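Local coordinates for vesicular integral-membrane protein VIP36 (PDB 2DUR) that acts as a calcium-dependent lectin of the early secretory pathway, binding high-mannose glycans and helping to transport and sort the glycoproteins that carry them, at residues N79-R91 with F106-N118. Sequence-based numbering, arbitrary orientation.
Sequences NLHGDGIALWYTR and FHGLAIFLDTYPN. With CA (calcium ion), chain E; MAN (alpha-D-mannopyranose), chain C.
W88 drives the edge of its six-membered ring into one face of F106, a T-shaped pair with planes at 76° and CZ3 over the phenyl centre. The edge of F112, near its ring plane, takes A86 CB and W88 CH2. Beyond, the R91 guanidinium lies flat on the H107 imidazole, centres 3.6 Å apart; the side chains run alongside, pointing the same way, and a bend at chi3 (71°) lets the planes lie almost parallel. Across antiparallel strands 84-90 and 109-114, the hydrogen-bonded pairs I85–L113, L87–I111 and Y89–L109 point to the face opposite W88, A86 and F112, where L87 and I111 meet L167 of the second sheet. Toward the sugar, T115 N donates to D83 O (3.1 Å) from above the carbonyl plane. D114 grips calcium with both carboxylate oxygens, and OD2 also accepts from Y116 N in an Asx turn. Y116 O, N118 OD1, D145 and two waters join the shell. Calcium thus fixes N118, whose ND2 donates to mannose O4 (2.9 Å, 172°); D83 takes O4 on OD2 and O6 on OD1, both at 2.6 Å. A cis peptide before D83 and calcium-held asparagine beside it are hallmarks of the legume-lectin sugar site, built on a beta sandwich.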
loop_
_atom_site.group_PDB
_atom_site.type_symbol
_atom_site.label_atom_id
_atom_site.label_comp_id
_atom_site.label_asym_id
_atom_site.label_seq_id
_atom_site.Cartn_x
_atom_site.Cartn_y
_atom_site.Cartn_z
ATOM N N ASN A 79 20.966 2.513 -11.893
ATOM C CA ASN A 79 19.682 2.992 -11.366
ATOM C C ASN A 79 18.487 2.737 -12.307
ATOM O O ASN A 79 17.409 3.289 -12.121
ATOM C CB ASN A 79 19.787 4.451 -10.820
ATOM C CG ASN A 79 19.249 5.550 -11.782
ATOM O OD1 ASN A 79 18.737 6.588 -11.311
ATOM N ND2 ASN A 79 19.398 5.360 -13.102
ATOM N N LEU A 80 18.675 1.845 -13.282
ATOM C CA LEU A 80 17.669 1.614 -14.335
ATOM C C LEU A 80 16.617 0.576 -13.962
ATOM O O LEU A 80 16.553 -0.526 -14.527
ATOM C CB LEU A 80 18.371 1.266 -15.662
ATOM C CG LEU A 80 19.368 2.306 -16.190
ATOM C CD1 LEU A 80 20.000 1.770 -17.455
ATOM C CD2 LEU A 80 18.697 3.664 -16.480
ATOM N N HIS A 81 15.769 0.949 -13.004
ATOM C CA HIS A 81 14.682 0.096 -12.568
ATOM C C HIS A 81 13.549 0.990 -12.085
ATOM O O HIS A 81 13.751 2.158 -11.827
ATOM C CB HIS A 81 15.122 -0.823 -11.406
ATOM C CG HIS A 81 15.616 -0.064 -10.210
ATOM N ND1 HIS A 81 16.958 0.124 -9.952
ATOM C CD2 HIS A 81 14.949 0.617 -9.249
ATOM C CE1 HIS A 81 17.095 0.862 -8.865
ATOM N NE2 HIS A 81 15.890 1.182 -8.423
ATOM N N GLY A 82 12.378 0.409 -11.948
ATOM C CA GLY A 82 11.189 1.145 -11.482
ATOM C C GLY A 82 9.909 0.345 -11.738
ATOM O O GLY A 82 9.958 -0.772 -12.277
ATOM N N ASP A 83 8.739 0.888 -11.377
ATOM C CA ASP A 83 8.621 2.194 -10.721
ATOM C C ASP A 83 8.290 2.117 -9.234
ATOM O O ASP A 83 8.532 3.080 -8.486
ATOM C CB ASP A 83 7.529 3.000 -11.445
ATOM C CG ASP A 83 8.069 3.675 -12.696
ATOM O OD1 ASP A 83 7.862 3.146 -13.821
ATOM O OD2 ASP A 83 8.755 4.705 -12.536
ATOM N N GLY A 84 7.704 0.992 -8.823
ATOM C CA GLY A 84 7.332 0.774 -7.422
ATOM C C GLY A 84 5.962 0.168 -7.191
ATOM O O GLY A 84 5.245 -0.200 -8.122
ATOM N N ILE A 85 5.601 0.086 -5.916
ATOM C CA ILE A 85 4.351 -0.487 -5.455
ATOM C C ILE A 85 3.537 0.591 -4.753
ATOM O O ILE A 85 4.123 1.444 -4.077
ATOM C CB ILE A 85 4.635 -1.659 -4.432
ATOM C CG1 ILE A 85 5.217 -2.875 -5.170
ATOM C CG2 ILE A 85 3.369 -2.022 -3.630
ATOM C CD1 ILE A 85 5.744 -3.979 -4.203
ATOM N N ALA A 86 2.211 0.517 -4.877
ATOM C CA ALA A 86 1.288 1.312 -4.020
ATOM C C ALA A 86 0.388 0.364 -3.247
ATOM O O ALA A 86 -0.068 -0.642 -3.785
ATOM C CB ALA A 86 0.428 2.255 -4.861
ATOM N N LEU A 87 0.169 0.678 -1.971
ATOM C CA LEU A 87 -0.801 -0.001 -1.126
ATOM C C LEU A 87 -1.941 0.963 -0.916
ATOM O O LEU A 87 -1.693 2.137 -0.688
ATOM C CB LEU A 87 -0.169 -0.328 0.232
ATOM C CG LEU A 87 1.090 -1.177 0.115
ATOM C CD1 LEU A 87 1.732 -1.363 1.487
ATOM C CD2 LEU A 87 0.774 -2.539 -0.534
ATOM N N TRP A 88 -3.170 0.454 -0.964
ATOM C CA TRP A 88 -4.342 1.280 -1.004
ATOM C C TRP A 88 -5.331 0.938 0.079
ATOM O O TRP A 88 -5.556 -0.242 0.393
ATOM C CB TRP A 88 -5.049 1.089 -2.354
ATOM C CG TRP A 88 -4.196 1.425 -3.516
ATOM C CD1 TRP A 88 -3.531 0.551 -4.328
ATOM C CD2 TRP A 88 -3.904 2.737 -4.006
ATOM N NE1 TRP A 88 -2.828 1.240 -5.300
ATOM C CE2 TRP A 88 -3.075 2.582 -5.150
ATOM C CE3 TRP A 88 -4.293 4.043 -3.607
ATOM C CZ2 TRP A 88 -2.586 3.677 -5.879
ATOM C CZ3 TRP A 88 -3.831 5.142 -4.367
ATOM C CH2 TRP A 88 -3.000 4.954 -5.493
ATOM N N TYR A 89 -5.955 1.979 0.610
ATOM C CA TYR A 89 -7.195 1.843 1.373
ATOM C C TYR A 89 -8.121 2.928 0.830
ATOM O O TYR A 89 -8.023 4.106 1.199
ATOM C CB TYR A 89 -6.908 1.990 2.870
ATOM C CG TYR A 89 -8.144 1.977 3.725
ATOM C CD1 TYR A 89 -8.799 0.780 4.003
ATOM C CD2 TYR A 89 -8.668 3.167 4.253
ATOM C CE1 TYR A 89 -9.952 0.756 4.786
ATOM C CE2 TYR A 89 -9.836 3.159 5.058
ATOM C CZ TYR A 89 -10.454 1.943 5.326
ATOM O OH TYR A 89 -11.595 1.928 6.113
ATOM N N THR A 90 -8.970 2.535 -0.118
ATOM C CA THR A 90 -9.664 3.521 -0.948
ATOM C C THR A 90 -11.129 3.215 -1.192
ATOM O O THR A 90 -11.578 2.071 -1.111
ATOM C CB THR A 90 -8.972 3.718 -2.328
ATOM O OG1 THR A 90 -8.885 2.463 -3.025
ATOM C CG2 THR A 90 -7.578 4.327 -2.176
ATOM N N ARG A 91 -11.863 4.261 -1.542
ATOM C CA ARG A 91 -13.280 4.144 -1.856
ATOM C C ARG A 91 -13.532 3.199 -3.017
ATOM O O ARG A 91 -14.459 2.370 -2.974
ATOM C CB ARG A 91 -13.828 5.515 -2.211
ATOM C CG ARG A 91 -15.348 5.535 -2.291
ATOM C CD ARG A 91 -15.804 6.863 -2.889
ATOM N NE ARG A 91 -15.476 6.938 -4.307
ATOM C CZ ARG A 91 -15.699 8.008 -5.077
ATOM N NH1 ARG A 91 -16.209 9.135 -4.563
ATOM N NH2 ARG A 91 -15.379 7.945 -6.365
ATOM N N PHE A 106 -7.837 9.602 -6.400
ATOM C CA PHE A 106 -8.498 8.569 -5.577
ATOM C C PHE A 106 -9.052 9.174 -4.283
ATOM O O PHE A 106 -8.779 10.352 -3.943
ATOM C CB PHE A 106 -7.496 7.437 -5.268
ATOM C CG PHE A 106 -6.227 7.922 -4.607
ATOM C CD1 PHE A 106 -6.139 8.001 -3.214
ATOM C CD2 PHE A 106 -5.119 8.312 -5.380
ATOM C CE1 PHE A 106 -4.967 8.477 -2.606
ATOM C CE2 PHE A 106 -3.951 8.787 -4.791
ATOM C CZ PHE A 106 -3.859 8.860 -3.404
ATOM N N HIS A 107 -9.828 8.364 -3.558
ATOM C CA HIS A 107 -10.409 8.769 -2.269
ATOM C C HIS A 107 -9.893 7.799 -1.226
ATOM O O HIS A 107 -10.189 6.605 -1.314
ATOM C CB HIS A 107 -11.936 8.720 -2.305
ATOM C CG HIS A 107 -12.520 9.565 -3.389
ATOM N ND1 HIS A 107 -13.173 10.758 -3.162
ATOM C CD2 HIS A 107 -12.522 9.380 -4.726
ATOM C CE1 HIS A 107 -13.545 11.278 -4.326
ATOM N NE2 HIS A 107 -13.163 10.458 -5.283
ATOM N N GLY A 108 -9.143 8.318 -0.250
ATOM C CA GLY A 108 -8.570 7.472 0.813
ATOM C C GLY A 108 -7.076 7.622 0.949
ATOM O O GLY A 108 -6.519 8.705 0.748
ATOM N N LEU A 109 -6.440 6.502 1.289
ATOM C CA LEU A 109 -5.043 6.459 1.704
ATOM C C LEU A 109 -4.218 5.675 0.704
ATOM O O LEU A 109 -4.655 4.613 0.243
ATOM C CB LEU A 109 -4.956 5.769 3.071
ATOM C CG LEU A 109 -3.558 5.449 3.571
ATOM C CD1 LEU A 109 -2.781 6.740 3.875
ATOM C CD2 LEU A 109 -3.667 4.523 4.797
ATOM N N ALA A 110 -3.068 6.230 0.354
ATOM C CA ALA A 110 -2.028 5.519 -0.415
ATOM C C ALA A 110 -0.741 5.481 0.362
ATOM O O ALA A 110 -0.376 6.459 1.016
ATOM C CB ALA A 110 -1.776 6.218 -1.754
ATOM N N ILE A 111 -0.066 4.328 0.315
ATOM C CA ILE A 111 1.301 4.218 0.767
ATOM C C ILE A 111 2.099 3.833 -0.484
ATOM O O ILE A 111 1.881 2.763 -1.087
ATOM C CB ILE A 111 1.477 3.170 1.897
ATOM C CG1 ILE A 111 0.444 3.404 3.032
ATOM C CG2 ILE A 111 2.937 3.167 2.409
ATOM C CD1 ILE A 111 -0.823 2.582 2.902
ATOM N N PHE A 112 3.027 4.700 -0.873
ATOM C CA PHE A 112 3.812 4.461 -2.087
ATOM C C PHE A 112 5.194 3.973 -1.717
ATOM O O PHE A 112 5.841 4.574 -0.872
ATOM C CB PHE A 112 3.997 5.777 -2.848
ATOM C CG PHE A 112 2.717 6.446 -3.249
ATOM C CD1 PHE A 112 1.697 5.733 -3.881
ATOM C CD2 PHE A 112 2.533 7.795 -2.965
ATOM C CE1 PHE A 112 0.510 6.374 -4.277
ATOM C CE2 PHE A 112 1.384 8.454 -3.387
ATOM C CZ PHE A 112 0.364 7.740 -4.011
ATOM N N LEU A 113 5.674 2.942 -2.415
ATOM C CA LEU A 113 7.053 2.452 -2.268
ATOM C C LEU A 113 7.685 2.737 -3.638
ATOM O O LEU A 113 7.565 1.935 -4.576
ATOM C CB LEU A 113 7.039 0.949 -1.967
ATOM C CG LEU A 113 6.601 0.538 -0.558
ATOM C CD1 LEU A 113 5.105 0.624 -0.444
ATOM C CD2 LEU A 113 7.048 -0.896 -0.284
ATOM N N ASP A 114 8.288 3.917 -3.756
ATOM C CA ASP A 114 8.740 4.464 -5.049
ATOM C C ASP A 114 10.233 4.171 -5.200
ATOM O O ASP A 114 11.021 4.597 -4.370
ATOM C CB ASP A 114 8.467 5.987 -5.041
ATOM C CG ASP A 114 8.757 6.664 -6.380
ATOM O OD1 ASP A 114 8.336 7.842 -6.574
ATOM O OD2 ASP A 114 9.392 6.029 -7.248
ATOM N N THR A 115 10.623 3.458 -6.263
ATOM C CA THR A 115 11.999 3.027 -6.432
ATOM C C THR A 115 12.803 3.830 -7.456
ATOM O O THR A 115 13.983 3.583 -7.642
ATOM C CB THR A 115 12.066 1.563 -6.888
ATOM O OG1 THR A 115 11.383 1.450 -8.134
ATOM C CG2 THR A 115 11.406 0.599 -5.870
ATOM N N TYR A 116 12.166 4.782 -8.138
ATOM C CA TYR A 116 12.845 5.526 -9.198
ATOM C C TYR A 116 12.651 7.039 -9.040
ATOM O O TYR A 116 11.509 7.486 -9.050
ATOM C CB TYR A 116 12.313 5.087 -10.569
ATOM C CG TYR A 116 12.941 5.852 -11.693
ATOM C CD1 TYR A 116 14.311 5.741 -11.956
ATOM C CD2 TYR A 116 12.172 6.707 -12.494
ATOM C CE1 TYR A 116 14.892 6.462 -12.985
ATOM C CE2 TYR A 116 12.755 7.429 -13.535
ATOM C CZ TYR A 116 14.122 7.305 -13.755
ATOM O OH TYR A 116 14.717 8.020 -14.777
ATOM N N PRO A 117 13.752 7.821 -8.905
ATOM C CA PRO A 117 13.558 9.279 -8.794
ATOM C C PRO A 117 13.258 9.925 -10.142
ATOM O O PRO A 117 14.174 10.158 -10.941
ATOM C CB PRO A 117 14.893 9.789 -8.224
ATOM C CG PRO A 117 15.909 8.727 -8.584
ATOM C CD PRO A 117 15.174 7.431 -8.803
ATOM N N ASN A 118 11.978 10.195 -10.402
ATOM C CA ASN A 118 11.587 10.891 -11.632
ATOM C C ASN A 118 11.991 12.362 -11.578
ATOM O O ASN A 118 12.213 13.002 -12.611
ATOM C CB ASN A 118 10.081 10.806 -11.807
ATOM C CG ASN A 118 9.615 9.413 -12.095
ATOM O OD1 ASN A 118 9.390 8.619 -11.178
ATOM N ND2 ASN A 118 9.455 9.097 -13.369
HETATM CA CA CA E . 9.171 7.848 -8.941
HETATM C C1 MAN C . 8.706 6.332 -18.589
HETATM C C2 MAN C . 7.466 6.968 -17.964
HETATM C C3 MAN C . 7.727 7.335 -16.496
HETATM C C4 MAN C . 8.332 6.159 -15.713
HETATM C C5 MAN C . 9.621 5.772 -16.418
HETATM C C6 MAN C . 10.360 4.655 -15.679
HETATM O O1 MAN C . 9.655 7.338 -18.934
HETATM O O2 MAN C . 6.412 6.039 -18.021
HETATM O O3 MAN C . 6.525 7.789 -15.894
HETATM O O4 MAN C . 8.600 6.487 -14.368
HETATM O O5 MAN C . 9.246 5.338 -17.717
HETATM O O6 MAN C . 9.628 3.451 -15.763
HETATM O O HOH W 1 15.992 3.881 -9.760
HETATM O O HOH W 2 16.269 2.487 -6.110
HETATM O O HOH W 3 8.648 5.717 -10.005
HETATM O O HOH W 4 6.880 8.651 -9.214
#